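Side-chain contact in aerolysin-like protein (Bombina maxima, PDB 6LH8), which is an aerolysin-like protein of a toad that probably takes part in pore formation or its regulation at endolysosomes: residues A[58-61]-A[62-66]. Sequence-based numbering, arbitrary orientation.
Sequences TEVP and IGTEI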
ATOM      1  N   THR A  58      -4.773  10.493 -25.727  1.00 26.41           N
ATOM      2  CA  THR A  58      -6.095   9.902 -25.557  1.00 23.22           C
ATOM      3  C   THR A  58      -7.200  10.846 -26.022  1.00 27.62           C
ATOM      4  O   THR A  58      -7.059  12.075 -25.994  1.00 23.90           O
ATOM      5  CB  THR A  58      -6.324   9.516 -24.095  1.00 23.49           C
ATOM      6  OG1 THR A  58      -7.617   8.918 -23.956  1.00 19.43           O
ATOM      7  CG2 THR A  58      -6.254  10.742 -23.190  1.00 22.62           C
ATOM      8  N   GLU A  59      -8.313  10.245 -26.454  1.00 24.32           N
ATOM      9  CA  GLU A  59      -9.538  10.958 -26.794  1.00 25.54           C
ATOM     10  C   GLU A  59     -10.444  11.172 -25.590  1.00 24.49           C
ATOM     11  O   GLU A  59     -11.434  11.900 -25.699  1.00 24.17           O
ATOM     12  CB  GLU A  59     -10.321  10.193 -27.867  1.00 27.37           C
ATOM     13  CG  GLU A  59      -9.637  10.083 -29.208  1.00 34.49           C
ATOM     14  CD  GLU A  59      -9.781  11.341 -30.010  1.00 38.96           C
ATOM     15  OE1 GLU A  59      -8.793  11.751 -30.656  1.00 44.53           O
ATOM     16  OE2 GLU A  59     -10.888  11.919 -29.987  1.00 37.75           O
ATOM     17  N   VAL A  60     -10.148  10.530 -24.463  1.00 22.15           N
ATOM     18  CA  VAL A  60     -10.988  10.700 -23.274  1.00 23.19           C
ATOM     19  C   VAL A  60     -11.022  12.182 -22.900  1.00 23.18           C
ATOM     20  O   VAL A  60      -9.961  12.814 -22.778  1.00 23.84           O
ATOM     21  CB  VAL A  60     -10.446   9.840 -22.118  1.00 19.48           C
ATOM     22  CG1 VAL A  60     -11.130  10.194 -20.806  1.00 18.98           C
ATOM     23  CG2 VAL A  60     -10.622   8.361 -22.450  1.00 19.53           C
ATOM     24  N   PRO A  61     -12.206  12.790 -22.770  1.00 27.37           N
ATOM     25  CA  PRO A  61     -12.264  14.229 -22.479  1.00 25.79           C
ATOM     26  C   PRO A  61     -11.708  14.553 -21.105  1.00 25.19           C
ATOM     27  O   PRO A  61     -11.930  13.828 -20.134  1.00 22.32           O
ATOM     28  CB  PRO A  61     -13.765  14.541 -22.553  1.00 28.74           C
ATOM     29  CG  PRO A  61     -14.362  13.414 -23.338  1.00 32.51           C
ATOM     30  CD  PRO A  61     -13.536  12.213 -23.005  1.00 24.04           C
ATOM     31  N   ILE A  62     -10.975  15.664 -21.027  1.00 23.94           N
ATOM     32  CA  ILE A  62     -10.557  16.163 -19.723  1.00 24.54           C
ATOM     33  C   ILE A  62     -11.789  16.449 -18.870  1.00 26.50           C
ATOM     34  O   ILE A  62     -12.787  17.011 -19.344  1.00 28.35           O
ATOM     35  CB  ILE A  62      -9.661  17.401 -19.899  1.00 28.68           C
ATOM     36  CG1 ILE A  62      -8.308  16.962 -20.461  1.00 31.99           C
ATOM     37  CG2 ILE A  62      -9.478  18.115 -18.568  1.00 27.74           C
ATOM     38  CD1 ILE A  62      -7.290  18.068 -20.556  1.00 39.68           C
ATOM     39  N   GLY A  63     -11.735  16.030 -17.606  1.00 21.55           N
ATOM     40  CA  GLY A  63     -12.855  16.120 -16.693  1.00 23.81           C
ATOM     41  C   GLY A  63     -13.666  14.847 -16.552  1.00 23.44           C
ATOM     42  O   GLY A  63     -14.525  14.777 -15.663  1.00 25.88           O
ATOM     43  N   THR A  64     -13.433  13.851 -17.412  1.00 25.03           N
ATOM     44  CA  THR A  64     -14.143  12.578 -17.312  1.00 25.66           C
ATOM     45  C   THR A  64     -13.879  11.929 -15.962  1.00 25.84           C
ATOM     46  O   THR A  64     -12.731  11.839 -15.515  1.00 23.79           O
ATOM     47  CB  THR A  64     -13.701  11.635 -18.434  1.00 22.90           C
ATOM     48  OG1 THR A  64     -14.015  12.210 -19.703  1.00 24.51           O
ATOM     49  CG2 THR A  64     -14.401  10.287 -18.321  1.00 25.46           C
ATOM     50  N   GLU A  65     -14.944  11.466 -15.309  1.00 25.72           N
ATOM     51  CA  GLU A  65     -14.805  10.805 -14.020  1.00 26.33           C
ATOM     52  C   GLU A  65     -14.679   9.304 -14.231  1.00 25.90           C
ATOM     53  O   GLU A  65     -15.388   8.718 -15.055  1.00 24.64           O
ATOM     54  CB  GLU A  65     -15.988  11.129 -13.106  1.00 29.18           C
ATOM     55  CG  GLU A  65     -15.958  12.566 -12.578  1.00 36.24           C
ATOM     56  CD  GLU A  65     -16.874  12.788 -11.385  1.00 45.46           C
ATOM     57  OE1 GLU A  65     -17.672  11.884 -11.066  1.00 43.70           O
ATOM     58  OE2 GLU A  65     -16.796  13.872 -10.764  1.00 46.98           O
ATOM     59  N   ILE A  66     -13.765   8.688 -13.487  1.00 23.78           N
ATOM     60  CA  ILE A  66     -13.422   7.278 -13.645  1.00 20.88           C
ATOM     61  C   ILE A  66     -13.466   6.660 -12.257  1.00 23.82           C
ATOM     62  O   ILE A  66     -12.557   6.872 -11.443  1.00 23.90           O
ATOM     63  CB  ILE A  66     -12.043   7.080 -14.287  1.00 22.19           C
ATOM     64  CG1 ILE A  66     -11.991   7.745 -15.666  1.00 23.00           C
ATOM     65  CG2 ILE A  66     -11.687   5.601 -14.360  1.00 24.77           C
ATOM     66  CD1 ILE A  66     -10.576   8.098 -16.123  1.00 26.00           C
TER
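Pro61 and Thr64 close a type II beta turn, and a single carbonyl oxygen takes two bonds from Thr64. Thr64 N donates to Pro61 O over 3.1 Å, reaching it from above the carbonyl plane. The hydroxyl of the same threonine, Thr64 OG1, adds a shorter bond of 2.7 Å to Pro61 O, tilted 21° from that plane. A chi1 of -61° sets OG1 beside its own backbone N, which lets both donors converge on one acceptor. Gly63 supplies the positive phi (98°) of the turn's third position, where a side chain would jam against the preceding carbonyl oxygen. Backbone bonds from Gly63 and Thr64 to Tyr85 tie the turn to the end of strand 81-84.

Van der Waals packing accompanies the bonds. OG1 of Thr64 lies 3.3 Å from CD of Pro61. Val60 CG1 comes to 3.7 Å from Thr64 OG1, with CB beside it, the two side chains crossing at about a right angle.

Just before the turn, Thr58 OG1 accepts from Val60 N at 3.0 Å, an ST turn, and is also hydrogen-bonded to OE2 of Glu135, on strand 133-154. One acceptor gripped by two donors of Thr64 thus fixes both the turn's closure and that side chain's rotation.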